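PDB 4IT1: putative glucarate dehydratase from Pseudomonas fluorescens, which probably catalyses the magnesium-dependent dehydration of D-glucarate to 5-dehydro-4-deoxy-D-glucarate, the first step in breaking down this sugar acid. Local coordinates for residues A[213-218]-A[241-246]; A[220-225]-A[253-258]; A[264-269]-A[287-292]; A[272-277]-A[292-297]; A[338-343]-A[366-371]. All blocks are in the same frame, centred on the assembly; numbering follows the deposited sequence.

Contact 1: A[213-218]-A[241-246]; sequences KLKAGT and RIDPNG. With MG (magnesium ion), chain E; TLA (L(+)-tartaric acid), chain F.
This is a parallel strand pairing in the barrel domain of the enolase superfamily, at the ends that form the active site: K213, L214 and K215 run beside R241, I242 and D243. Three backbone bonds join the segments: L214 N to R241 O, D243 N to L214 O, and A216 N to D243 O at 2.9 Å. K215 and D243 lie side by side and point the same way. K215, predicted to be a proton acceptor, bends at chi2 (99°) and chi3 (-70°). The bends bring NZ to D243 OD2 at 3.0 Å in a weakly bonded salt bridge, and to N245 OD1 at 3.1 Å, also weak. Y169 OH is a further partner of NZ. D243 OD2 binds magnesium at 2.0 Å. D243 OD1 accepts from N245 N, an Asx turn. K213 sends its amine to D369. On the other face, L214 CB meets I242 CG2, and I242 packs on I228 of helix 221-234. Strands 163-170 and 266-268 flank the pair.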
# COMPACT_ATOMS: atom_id res chain seq x y z
N LYS A 213 18.11 -5.37 -22.03
CA LYS A 213 18.80 -5.93 -20.85
C LYS A 213 19.55 -7.21 -21.18
O LYS A 213 18.95 -8.20 -21.62
CB LYS A 213 17.82 -6.20 -19.70
CG LYS A 213 18.50 -6.81 -18.46
CD LYS A 213 17.62 -6.72 -17.23
CE LYS A 213 17.64 -5.33 -16.61
NZ LYS A 213 16.41 -5.13 -15.78
N LEU A 214 20.86 -7.21 -20.94
CA LEU A 214 21.68 -8.41 -21.10
C LEU A 214 21.89 -9.20 -19.79
O LEU A 214 22.31 -8.63 -18.77
CB LEU A 214 23.03 -8.05 -21.71
CG LEU A 214 24.02 -9.20 -21.86
CD1 LEU A 214 23.66 -10.09 -23.05
CD2 LEU A 214 25.44 -8.68 -21.99
N LYS A 215 21.60 -10.50 -19.82
CA LYS A 215 21.93 -11.40 -18.72
C LYS A 215 23.43 -11.66 -18.68
O LYS A 215 23.97 -12.33 -19.56
CB LYS A 215 21.17 -12.72 -18.84
CG LYS A 215 21.50 -13.72 -17.72
CD LYS A 215 20.46 -13.73 -16.61
CE LYS A 215 20.46 -12.46 -15.78
NZ LYS A 215 19.30 -12.41 -14.85
N ALA A 216 24.10 -11.13 -17.66
CA ALA A 216 25.56 -11.16 -17.62
C ALA A 216 26.14 -12.04 -16.50
O ALA A 216 25.48 -12.98 -16.03
CB ALA A 216 26.12 -9.75 -17.55
N GLY A 217 27.37 -11.74 -16.10
CA GLY A 217 28.11 -12.55 -15.13
C GLY A 217 28.16 -14.01 -15.54
O GLY A 217 28.03 -14.90 -14.70
N THR A 218 28.32 -14.24 -16.84
CA THR A 218 28.33 -15.58 -17.39
C THR A 218 29.62 -15.82 -18.18
O THR A 218 30.26 -16.85 -18.01
CB THR A 218 27.11 -15.84 -18.29
OG1 THR A 218 25.92 -15.46 -17.59
CG2 THR A 218 27.02 -17.31 -18.64
N ARG A 241 21.00 -2.05 -20.22
CA ARG A 241 21.11 -2.52 -18.83
C ARG A 241 21.73 -3.93 -18.79
O ARG A 241 21.61 -4.69 -19.75
CB ARG A 241 19.73 -2.58 -18.18
CG ARG A 241 18.95 -1.28 -18.18
CD ARG A 241 17.47 -1.53 -18.42
NE ARG A 241 16.80 -0.29 -18.83
CZ ARG A 241 15.60 -0.22 -19.41
NH1 ARG A 241 14.89 -1.31 -19.68
NH2 ARG A 241 15.11 0.97 -19.73
N ILE A 242 22.37 -4.27 -17.66
CA ILE A 242 22.90 -5.63 -17.44
C ILE A 242 22.58 -6.18 -16.06
O ILE A 242 22.46 -5.42 -15.10
CB ILE A 242 24.43 -5.73 -17.63
CG1 ILE A 242 25.15 -4.62 -16.85
CG2 ILE A 242 24.78 -5.71 -19.11
CD1 ILE A 242 26.63 -4.86 -16.65
N ASP A 243 22.45 -7.50 -15.98
CA ASP A 243 22.25 -8.21 -14.72
C ASP A 243 23.33 -9.28 -14.54
O ASP A 243 23.14 -10.42 -14.97
CB ASP A 243 20.86 -8.86 -14.68
CG ASP A 243 20.52 -9.46 -13.32
OD1 ASP A 243 21.39 -9.47 -12.42
OD2 ASP A 243 19.36 -9.91 -13.13
N PRO A 244 24.46 -8.93 -13.91
CA PRO A 244 25.48 -9.96 -13.66
C PRO A 244 25.17 -10.88 -12.47
O PRO A 244 26.02 -11.68 -12.08
CB PRO A 244 26.76 -9.15 -13.38
CG PRO A 244 26.45 -7.73 -13.77
CD PRO A 244 24.97 -7.58 -13.59
N ASN A 245 23.96 -10.79 -11.91
CA ASN A 245 23.54 -11.64 -10.78
C ASN A 245 24.58 -11.76 -9.66
O ASN A 245 24.86 -12.85 -9.17
CB ASN A 245 23.13 -13.03 -11.28
CG ASN A 245 21.72 -13.08 -11.81
OD1 ASN A 245 21.50 -13.44 -12.96
ND2 ASN A 245 20.75 -12.73 -10.97
N GLY A 246 25.16 -10.63 -9.29
CA GLY A 246 26.14 -10.55 -8.21
C GLY A 246 27.41 -11.34 -8.46
O GLY A 246 28.11 -11.70 -7.51
MG MG E . 18.07 -10.14 -11.58
O1 TLA F . 16.95 -13.84 -12.48
O11 TLA F . 18.16 -15.29 -11.44
C1 TLA F . 17.41 -14.97 -12.36
C2 TLA F . 17.05 -15.98 -13.39
O2 TLA F . 17.37 -17.24 -12.87
C3 TLA F . 17.93 -15.75 -14.59
O3 TLA F . 19.28 -15.75 -14.16
C4 TLA F . 17.76 -16.90 -15.52
O4 TLA F . 16.63 -17.32 -15.70
O41 TLA F . 18.76 -17.40 -16.01
O HOH W 1 14.48 -4.02 -18.16
O HOH W 2 23.51 -14.03 -14.61
O HOH W 3 19.81 -9.79 -10.34
O HOH W 4 18.16 -12.08 -10.93
O HOH W 5 16.45 -10.71 -12.78

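Contact 2: A[220-225]-A[253-258]; sequences PPEHEV and SIRMAE
The segments 221-225 and 253-258 run nearly parallel, 28° apart, with their axes 10.5 Å from each other at closest approach. They belong to successive outer helices of the beta/alpha barrel, 221-234 and 250-260. M256 fills the gap between them. Its CG stands anti to the carbonyl carbon, and bends at chi2 (-55°) and chi3 carry the sulfur across to the first helix. There SD touches P221 CB and V225 CG2, each at 3.5 Å. P221 and V225 lie one turn apart, and both direct CB toward the other helix. The methyl CE goes on to the carboxylate of E222. The apolar contact is thus bordered by an ion pair on the solvent side. E222 and R255 cross obliquely there, with carboxylate and guanidinium planes 32° apart. V225 also packs on L259 and L260 further along helix 250-260. In the salt bridge, R255 NH1 donates to E222 OE2 at 3.1 Å; the oxygen lies in the guanidinium plane, while NH1 meets it from above the carboxylate plane.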
# COMPACT_ATOMS: atom_id res chain seq x y z
N PRO A 220 33.53 -14.07 -19.55
CA PRO A 220 34.50 -13.11 -19.00
C PRO A 220 33.98 -11.67 -19.08
O PRO A 220 33.42 -11.27 -20.11
CB PRO A 220 35.72 -13.31 -19.90
CG PRO A 220 35.64 -14.74 -20.30
CD PRO A 220 34.18 -15.05 -20.44
N PRO A 221 34.14 -10.91 -17.99
CA PRO A 221 33.52 -9.58 -17.94
C PRO A 221 34.03 -8.60 -19.02
O PRO A 221 33.23 -7.83 -19.54
CB PRO A 221 33.80 -9.09 -16.50
CG PRO A 221 34.84 -10.02 -15.94
CD PRO A 221 34.69 -11.32 -16.68
N GLU A 222 35.32 -8.66 -19.38
CA GLU A 222 35.83 -7.89 -20.53
C GLU A 222 35.11 -8.25 -21.83
O GLU A 222 34.85 -7.38 -22.66
CB GLU A 222 37.33 -8.08 -20.72
CG GLU A 222 38.21 -7.18 -19.85
CD GLU A 222 38.60 -7.83 -18.53
OE1 GLU A 222 38.05 -8.90 -18.19
OE2 GLU A 222 39.46 -7.25 -17.83
N HIS A 223 34.80 -9.54 -22.00
CA HIS A 223 34.11 -9.99 -23.20
C HIS A 223 32.68 -9.48 -23.21
O HIS A 223 32.17 -9.05 -24.25
CB HIS A 223 34.14 -11.52 -23.35
CG HIS A 223 33.37 -12.02 -24.53
ND1 HIS A 223 33.89 -12.04 -25.81
CD2 HIS A 223 32.11 -12.51 -24.63
CE1 HIS A 223 32.98 -12.52 -26.64
NE2 HIS A 223 31.89 -12.82 -25.95
N GLU A 224 32.04 -9.49 -22.04
CA GLU A 224 30.66 -9.05 -21.95
C GLU A 224 30.55 -7.53 -22.16
O GLU A 224 29.58 -7.07 -22.75
CB GLU A 224 30.02 -9.48 -20.62
CG GLU A 224 29.83 -10.99 -20.49
CD GLU A 224 29.13 -11.42 -19.20
OE1 GLU A 224 29.41 -10.82 -18.13
OE2 GLU A 224 28.31 -12.35 -19.25
N VAL A 225 31.54 -6.78 -21.68
CA VAL A 225 31.63 -5.33 -21.90
C VAL A 225 31.66 -5.03 -23.40
O VAL A 225 30.89 -4.20 -23.88
CB VAL A 225 32.86 -4.71 -21.19
CG1 VAL A 225 33.18 -3.31 -21.72
CG2 VAL A 225 32.62 -4.65 -19.69
N SER A 253 33.64 -5.05 -10.61
CA SER A 253 32.53 -4.13 -10.86
C SER A 253 33.06 -2.73 -11.16
O SER A 253 32.60 -2.06 -12.08
CB SER A 253 31.58 -4.10 -9.66
OG SER A 253 30.74 -5.24 -9.62
N ILE A 254 34.03 -2.30 -10.36
CA ILE A 254 34.66 -1.00 -10.55
C ILE A 254 35.42 -0.92 -11.87
O ILE A 254 35.27 0.06 -12.60
CB ILE A 254 35.53 -0.63 -9.34
CG1 ILE A 254 34.62 -0.27 -8.15
CG2 ILE A 254 36.46 0.54 -9.66
CD1 ILE A 254 35.32 -0.27 -6.81
N ARG A 255 36.22 -1.95 -12.18
CA ARG A 255 37.00 -1.98 -13.43
C ARG A 255 36.11 -1.97 -14.66
O ARG A 255 36.44 -1.34 -15.67
CB ARG A 255 37.95 -3.18 -13.48
CG ARG A 255 39.15 -3.09 -12.54
CD ARG A 255 40.26 -4.06 -12.92
NE ARG A 255 39.86 -5.47 -12.83
CZ ARG A 255 39.60 -6.25 -13.88
NH1 ARG A 255 39.69 -5.77 -15.12
NH2 ARG A 255 39.24 -7.51 -13.70
N MET A 256 34.98 -2.67 -14.57
CA MET A 256 34.01 -2.70 -15.66
C MET A 256 33.32 -1.36 -15.87
O MET A 256 33.17 -0.89 -17.00
CB MET A 256 32.99 -3.82 -15.45
CG MET A 256 33.57 -5.23 -15.45
SD MET A 256 34.54 -5.71 -16.90
CE MET A 256 36.22 -5.38 -16.35
N ALA A 257 32.90 -0.74 -14.76
CA ALA A 257 32.35 0.62 -14.78
C ALA A 257 33.25 1.59 -15.53
O ALA A 257 32.76 2.43 -16.29
CB ALA A 257 32.13 1.11 -13.36
N GLU A 258 34.56 1.48 -15.32
CA GLU A 258 35.55 2.31 -16.01
C GLU A 258 35.52 2.08 -17.52
O GLU A 258 35.46 3.03 -18.29
CB GLU A 258 36.96 2.08 -15.45
CG GLU A 258 37.14 2.56 -14.01
CD GLU A 258 38.56 2.40 -13.50
OE1 GLU A 258 39.12 3.39 -12.99
OE2 GLU A 258 39.13 1.29 -13.61

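Contact 3: A[264-269]-A[287-292]; sequences LQYYED and PLATNM. With MG (magnesium ion), chain E.
Y267 and E268 pair in parallel with L288 and A289, and the two segments reach the magnesium ion together at the ends of these barrel strands. Backbone bonds come first. Y267 N gives to P287 O, A289 N to Y267 O at 2.8 Å, and D269 N to A289 O at 2.7 Å. Metal bonds follow. Magnesium is bound by E268 OE2 at 2.1 Å and by N291 OD1 at 2.2 Å, with the carboxylate and amide planes 80° apart. The extended chain of E268 carries its carboxylate to the ion. Three waters and D243 complete the six ligands. D269 does not touch magnesium in this chain, but a water on the metal donates to its OD2. The carboxylate of D269 bridges to the second strand. OD2 takes N291 N at 2.9 Å on its syn side. This bond ties the second-shell carboxylate to the backbone of a metal ligand. OD1 also faces the T290 hydroxyl, at a modelled length too short to be relied on. T290 OG1 accepts from M292 N, an ST turn. Apolar contacts complete the interface. A289 CB lies 3.6 Å from Y266 CD1, and L288 CD2 meets Y267 CB at 3.9 Å. The Y266 hydroxyl bonds to K213. Strands 240-243 and 311-314 flank the pair, and helix 274-284 covers L288 through M277, L280 and H281.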
# COMPACT_ATOMS: atom_id res chain seq x y z
N LEU A 264 25.71 2.51 -20.15
CA LEU A 264 24.58 1.86 -19.48
C LEU A 264 23.62 2.82 -18.78
O LEU A 264 24.05 3.74 -18.09
CB LEU A 264 25.07 0.83 -18.45
CG LEU A 264 25.76 -0.45 -18.93
CD1 LEU A 264 26.00 -1.34 -17.72
CD2 LEU A 264 24.94 -1.21 -19.96
N GLN A 265 22.32 2.56 -18.94
CA GLN A 265 21.29 3.25 -18.16
C GLN A 265 21.38 2.91 -16.67
O GLN A 265 21.36 3.82 -15.83
CB GLN A 265 19.89 2.93 -18.70
CG GLN A 265 18.81 3.86 -18.16
CD GLN A 265 17.40 3.48 -18.59
OE1 GLN A 265 17.04 2.30 -18.60
NE2 GLN A 265 16.60 4.48 -18.94
N TYR A 266 21.46 1.61 -16.34
CA TYR A 266 21.72 1.16 -14.97
C TYR A 266 22.35 -0.24 -14.90
O TYR A 266 22.27 -1.01 -15.84
CB TYR A 266 20.45 1.23 -14.08
CG TYR A 266 19.31 0.27 -14.40
CD1 TYR A 266 19.43 -1.11 -14.22
CD2 TYR A 266 18.07 0.75 -14.81
CE1 TYR A 266 18.37 -1.98 -14.49
CE2 TYR A 266 17.00 -0.11 -15.07
CZ TYR A 266 17.16 -1.47 -14.91
OH TYR A 266 16.09 -2.32 -15.18
N TYR A 267 23.00 -0.53 -13.76
CA TYR A 267 23.57 -1.84 -13.48
C TYR A 267 22.69 -2.54 -12.46
O TYR A 267 22.48 -2.03 -11.35
CB TYR A 267 24.96 -1.69 -12.87
CG TYR A 267 26.03 -1.04 -13.74
CD1 TYR A 267 25.98 0.32 -14.04
CD2 TYR A 267 27.11 -1.78 -14.21
CE1 TYR A 267 26.97 0.92 -14.81
CE2 TYR A 267 28.11 -1.20 -14.97
CZ TYR A 267 28.04 0.15 -15.28
OH TYR A 267 29.03 0.72 -16.04
N GLU A 268 22.14 -3.70 -12.81
CA GLU A 268 21.37 -4.52 -11.89
C GLU A 268 22.25 -5.54 -11.18
O GLU A 268 22.85 -6.33 -11.81
CB GLU A 268 20.26 -5.25 -12.64
CG GLU A 268 19.29 -6.02 -11.75
CD GLU A 268 18.49 -7.09 -12.45
OE1 GLU A 268 18.23 -6.98 -13.64
OE2 GLU A 268 18.08 -8.06 -11.80
N ASP A 269 22.31 -5.49 -9.86
CA ASP A 269 23.08 -6.48 -9.06
C ASP A 269 24.43 -6.85 -9.67
O ASP A 269 24.67 -8.01 -9.99
CB ASP A 269 22.27 -7.78 -8.88
CG ASP A 269 21.01 -7.57 -8.09
OD1 ASP A 269 21.09 -6.92 -7.03
OD2 ASP A 269 19.94 -8.04 -8.53
N PRO A 287 23.90 4.22 -10.91
CA PRO A 287 22.55 3.79 -10.54
C PRO A 287 22.45 2.26 -10.46
O PRO A 287 22.52 1.57 -11.49
CB PRO A 287 21.66 4.33 -11.67
CG PRO A 287 22.59 4.91 -12.70
CD PRO A 287 23.99 4.54 -12.35
N LEU A 288 22.31 1.75 -9.24
CA LEU A 288 22.24 0.31 -9.02
C LEU A 288 20.81 -0.16 -8.80
O LEU A 288 20.06 0.42 -8.01
CB LEU A 288 23.15 -0.13 -7.88
CG LEU A 288 24.61 0.32 -7.99
CD1 LEU A 288 25.40 -0.18 -6.79
CD2 LEU A 288 25.25 -0.15 -9.29
N ALA A 289 20.45 -1.20 -9.54
CA ALA A 289 19.15 -1.83 -9.44
C ALA A 289 19.34 -3.21 -8.83
O ALA A 289 20.44 -3.77 -8.88
CB ALA A 289 18.52 -1.96 -10.82
N THR A 290 18.27 -3.77 -8.26
CA THR A 290 18.34 -5.11 -7.68
C THR A 290 17.05 -5.90 -7.79
O THR A 290 15.96 -5.35 -7.75
CB THR A 290 18.73 -5.05 -6.18
OG1 THR A 290 19.08 -6.37 -5.72
CG2 THR A 290 17.59 -4.53 -5.33
N ASN A 291 17.19 -7.21 -7.93
CA ASN A 291 16.14 -8.11 -7.47
C ASN A 291 16.74 -9.29 -6.68
O ASN A 291 16.26 -10.42 -6.74
CB ASN A 291 15.17 -8.51 -8.60
CG ASN A 291 15.82 -9.25 -9.75
OD1 ASN A 291 17.02 -9.52 -9.77
ND2 ASN A 291 14.99 -9.61 -10.73
N MET A 292 17.80 -8.98 -5.94
CA MET A 292 18.53 -9.97 -5.14
C MET A 292 18.68 -9.53 -3.70
O MET A 292 18.42 -10.31 -2.79
CB MET A 292 19.90 -10.26 -5.74
CG MET A 292 19.84 -11.21 -6.93
SD MET A 292 21.43 -11.45 -7.76
CE MET A 292 22.21 -12.66 -6.67
MG MG E . 18.07 -10.14 -11.58
O HOH W 3 19.81 -9.79 -10.34
O HOH W 5 16.45 -10.71 -12.78
O HOH W 4 18.16 -12.08 -10.93

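Contact 4: A[272-277]-A[292-297]; sequences PGLEGM and MVVTDF
V293 and L274 bury the most surface here, and their side chains slide past each other in opposite directions. The contact is apolar, and no hydrogen bond crosses it. V293 directs its side chain at the start of the helix that begins at L274. Its two methyls do different work. CG1, anti to the carbonyl carbon (chi1 -59°), rests on the backbone of G273, 3.6 Å from its C atom. CG2 turns to the leucine and lies 3.8 Å from L274 CD2. That same leucine methyl sits 3.7 Å from V293 CB and 3.7 Å from V293 O, so one branch of L274 covers both the side chain and the carbonyl of the valine. This is packing between two consecutive beta-to-alpha connections of the barrel: the N-terminal end of helix 274-284 meets the loop that leads from strand 288-290 to helix 297-306. G273 is the N-cap residue of the first helix, and M277 N bonds back to G273 O. M277, one turn into the helix, adds a looser contact, with CG 4.4 Å from V293 CG2. L274 CD2 also reaches V294 CG2 at 4.5 Å. Beyond the contact, L274 packs on R302 and Q306 of helix 297-306. The backbone N of V293 is held by T290 OG1, and V294 turns to S303 and W319.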
# COMPACT_ATOMS: atom_id res chain seq x y z
N PRO A 272 27.61 -8.76 -5.09
CA PRO A 272 26.65 -9.33 -4.14
C PRO A 272 26.52 -8.57 -2.81
O PRO A 272 27.45 -7.88 -2.40
CB PRO A 272 27.18 -10.75 -3.92
CG PRO A 272 28.65 -10.63 -4.13
CD PRO A 272 28.91 -9.47 -5.06
N GLY A 273 25.35 -8.69 -2.18
CA GLY A 273 25.13 -8.16 -0.83
C GLY A 273 24.77 -6.69 -0.72
O GLY A 273 25.21 -5.85 -1.51
N LEU A 274 23.97 -6.36 0.29
CA LEU A 274 23.64 -4.97 0.60
C LEU A 274 24.88 -4.08 0.78
O LEU A 274 24.93 -2.95 0.27
CB LEU A 274 22.77 -4.90 1.86
CG LEU A 274 21.29 -5.26 1.74
CD1 LEU A 274 20.61 -5.13 3.10
CD2 LEU A 274 20.61 -4.39 0.70
N GLU A 275 25.89 -4.61 1.47
CA GLU A 275 27.08 -3.84 1.78
C GLU A 275 27.92 -3.55 0.54
O GLU A 275 28.40 -2.43 0.35
CB GLU A 275 27.92 -4.53 2.86
CG GLU A 275 27.23 -4.64 4.22
CD GLU A 275 26.44 -5.93 4.42
OE1 GLU A 275 26.30 -6.35 5.59
OE2 GLU A 275 25.96 -6.55 3.43
N GLY A 276 28.06 -4.56 -0.32
CA GLY A 276 28.83 -4.43 -1.56
C GLY A 276 28.19 -3.47 -2.54
O GLY A 276 28.87 -2.63 -3.15
N MET A 277 26.87 -3.59 -2.70
CA MET A 277 26.09 -2.70 -3.56
C MET A 277 26.20 -1.24 -3.09
O MET A 277 26.44 -0.34 -3.90
CB MET A 277 24.64 -3.16 -3.64
CG MET A 277 24.45 -4.47 -4.39
SD MET A 277 24.54 -4.36 -6.20
CE MET A 277 22.92 -3.65 -6.50
N MET A 292 17.80 -8.98 -5.94
CA MET A 292 18.53 -9.97 -5.14
C MET A 292 18.68 -9.53 -3.70
O MET A 292 18.42 -10.31 -2.79
CB MET A 292 19.90 -10.26 -5.74
CG MET A 292 19.84 -11.21 -6.93
SD MET A 292 21.43 -11.45 -7.76
CE MET A 292 22.21 -12.66 -6.67
N VAL A 293 19.08 -8.27 -3.49
CA VAL A 293 19.29 -7.77 -2.14
C VAL A 293 18.07 -7.06 -1.55
O VAL A 293 18.02 -6.79 -0.35
CB VAL A 293 20.57 -6.92 -2.02
CG1 VAL A 293 21.77 -7.75 -2.42
CG2 VAL A 293 20.47 -5.65 -2.86
N VAL A 294 17.08 -6.76 -2.38
CA VAL A 294 15.81 -6.24 -1.89
C VAL A 294 14.71 -7.05 -2.55
O VAL A 294 14.29 -6.76 -3.68
CB VAL A 294 15.64 -4.71 -2.17
CG1 VAL A 294 14.27 -4.23 -1.73
CG2 VAL A 294 16.71 -3.91 -1.45
N THR A 295 14.26 -8.09 -1.84
CA THR A 295 13.27 -9.02 -2.36
C THR A 295 12.08 -9.15 -1.42
O THR A 295 11.13 -9.88 -1.73
CB THR A 295 13.86 -10.43 -2.61
OG1 THR A 295 14.28 -11.01 -1.36
CG2 THR A 295 15.03 -10.37 -3.56
N ASP A 296 12.12 -8.46 -0.28
CA ASP A 296 10.99 -8.42 0.65
C ASP A 296 11.05 -7.15 1.50
O ASP A 296 12.01 -6.39 1.41
CB ASP A 296 10.91 -9.69 1.53
CG ASP A 296 12.01 -9.77 2.60
OD1 ASP A 296 12.35 -8.75 3.24
OD2 ASP A 296 12.53 -10.87 2.81
N PHE A 297 10.02 -6.94 2.32
CA PHE A 297 9.89 -5.68 3.03
C PHE A 297 10.97 -5.41 4.09
O PHE A 297 11.34 -4.25 4.31
CB PHE A 297 8.47 -5.51 3.58
CG PHE A 297 7.44 -5.26 2.51
CD1 PHE A 297 7.24 -3.98 2.01
CD2 PHE A 297 6.70 -6.31 1.98
CE1 PHE A 297 6.31 -3.75 1.01
CE2 PHE A 297 5.75 -6.08 0.98
CZ PHE A 297 5.56 -4.80 0.50

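Contact 5: A[338-343]-A[366-371]; sequences GVSMHS and YACDTH
H342 and D369 meet where segment 338-343, which carries barrel strand 338-341, runs beside segment 366-371 in nearly the same direction. The H342 ring lies aslant D369, its plane 74° from that of the carboxylate. The two touch through carbon: chi1 of H342 (161°) lays CD2 against D369 CB at 3.7 Å. D369 N gives to M341 O at 3.0 Å, and S343 N gives a weak bond to D369 O. On the M341 side, C368 SG packs on M341 CB at 3.5 Å and takes a weak bond from M341 N. S340 OG lies 3.0 Å from A367 O and 3.2 Å from Y366 O. A water lies within bonding distance of S340 OG and D369 OD2. H371 ND1 lies 3.7 Å from S343 O and is buried without a partner in the model. C368 and D369 also pack on strand 163-170, which places segment 366-371 between strands 338-341 and 163-170, where the barrel closes. The polar ends of the central pair serve different partners. H342, a predicted proton acceptor, bonds through ND1 to D315, while D369 forms a salt bridge with K213. The contact sets the two side chains together without a direct bond.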
# COMPACT_ATOMS: atom_id res chain seq x y z
N GLY A 338 13.74 4.27 -7.67
CA GLY A 338 13.05 3.90 -8.91
C GLY A 338 12.38 2.54 -8.77
O GLY A 338 12.87 1.69 -8.03
N VAL A 339 11.26 2.34 -9.46
CA VAL A 339 10.60 1.03 -9.51
C VAL A 339 10.38 0.58 -10.94
O VAL A 339 10.11 1.40 -11.83
CB VAL A 339 9.21 1.00 -8.86
CG1 VAL A 339 9.07 -0.25 -8.01
CG2 VAL A 339 8.95 2.26 -8.06
N SER A 340 10.47 -0.73 -11.14
CA SER A 340 10.09 -1.38 -12.39
C SER A 340 9.64 -2.78 -12.03
O SER A 340 9.85 -3.24 -10.90
CB SER A 340 11.27 -1.40 -13.36
OG SER A 340 10.87 -1.88 -14.63
N MET A 341 9.02 -3.48 -12.97
CA MET A 341 8.45 -4.78 -12.68
C MET A 341 9.26 -5.86 -13.41
O MET A 341 10.01 -5.55 -14.34
CB MET A 341 6.99 -4.80 -13.13
CG MET A 341 6.04 -5.44 -12.14
SD MET A 341 5.72 -4.40 -10.71
CE MET A 341 5.38 -2.81 -11.49
N HIS A 342 9.12 -7.10 -12.96
CA HIS A 342 9.92 -8.21 -13.50
C HIS A 342 9.16 -9.52 -13.39
O HIS A 342 8.31 -9.68 -12.51
CB HIS A 342 11.27 -8.30 -12.76
CG HIS A 342 11.96 -9.63 -12.92
ND1 HIS A 342 11.55 -10.77 -12.27
CD2 HIS A 342 13.04 -9.99 -13.66
CE1 HIS A 342 12.33 -11.78 -12.60
NE2 HIS A 342 13.24 -11.34 -13.45
N SER A 343 9.45 -10.43 -14.32
CA SER A 343 8.99 -11.83 -14.24
C SER A 343 9.86 -12.69 -15.13
O SER A 343 10.24 -12.28 -16.24
CB SER A 343 7.52 -11.97 -14.63
OG SER A 343 6.69 -11.30 -13.70
N TYR A 366 10.97 2.67 -15.35
CA TYR A 366 11.72 2.03 -16.44
C TYR A 366 10.86 0.94 -17.08
O TYR A 366 9.87 0.50 -16.49
CB TYR A 366 13.02 1.40 -15.94
CG TYR A 366 13.97 2.35 -15.24
CD1 TYR A 366 13.86 2.61 -13.87
CD2 TYR A 366 14.99 2.99 -15.95
CE1 TYR A 366 14.73 3.48 -13.23
CE2 TYR A 366 15.86 3.86 -15.32
CZ TYR A 366 15.73 4.10 -13.96
OH TYR A 366 16.60 4.96 -13.33
N ALA A 367 11.25 0.52 -18.28
CA ALA A 367 10.61 -0.61 -18.95
C ALA A 367 10.76 -1.87 -18.12
O ALA A 367 11.79 -2.09 -17.47
CB ALA A 367 11.21 -0.81 -20.34
N CYS A 368 9.72 -2.70 -18.14
CA CYS A 368 9.67 -3.91 -17.34
C CYS A 368 10.47 -5.06 -17.96
O CYS A 368 10.97 -4.95 -19.08
CB CYS A 368 8.22 -4.31 -17.11
SG CYS A 368 7.30 -3.08 -16.19
N ASP A 369 10.59 -6.16 -17.20
CA ASP A 369 11.40 -7.32 -17.60
C ASP A 369 10.52 -8.52 -17.90
O ASP A 369 9.59 -8.81 -17.14
CB ASP A 369 12.41 -7.70 -16.52
CG ASP A 369 13.68 -6.87 -16.57
OD1 ASP A 369 14.26 -6.71 -17.66
OD2 ASP A 369 14.10 -6.39 -15.49
N THR A 370 10.83 -9.21 -18.99
CA THR A 370 10.07 -10.40 -19.39
C THR A 370 10.94 -11.43 -20.12
O THR A 370 11.94 -11.09 -20.76
CB THR A 370 8.82 -10.04 -20.22
OG1 THR A 370 7.91 -11.14 -20.23
CG2 THR A 370 9.19 -9.67 -21.67
N HIS A 371 10.53 -12.70 -20.01
CA HIS A 371 11.23 -13.81 -20.66
C HIS A 371 10.51 -14.24 -21.94
O HIS A 371 11.04 -15.03 -22.72
CB HIS A 371 11.34 -14.99 -19.69
CG HIS A 371 12.59 -14.99 -18.85
ND1 HIS A 371 13.00 -13.90 -18.13
CD2 HIS A 371 13.50 -15.96 -18.62
CE1 HIS A 371 14.12 -14.19 -17.49
NE2 HIS A 371 14.45 -15.44 -17.77
O HOH W 6 12.93 -4.09 -15.00

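Contacts 1 and 3 meet at the magnesium ion, which D243 binds from the first and E268 and N291 from the second; their centres lie about 9 Å apart. Contact 5 lies where the barrel closes, its centre about 14 Å from that of contact 1. It joins contact 1 through K213 NZ, 2.6 Å from D369 OD2, and contact 3 through H342 CD2, 3.5 Å from N291 ND2. K215 and H342, both predicted proton acceptors, thus come from contacts 1 and 5. Contact 4 shares M292 with contact 3, and M277 CE packs 3.4 Å from A289 O. Contact 2 is peripheral, but T218 N probably bonds to E224 OE2 at 3.1 Å, joining it to contact 1.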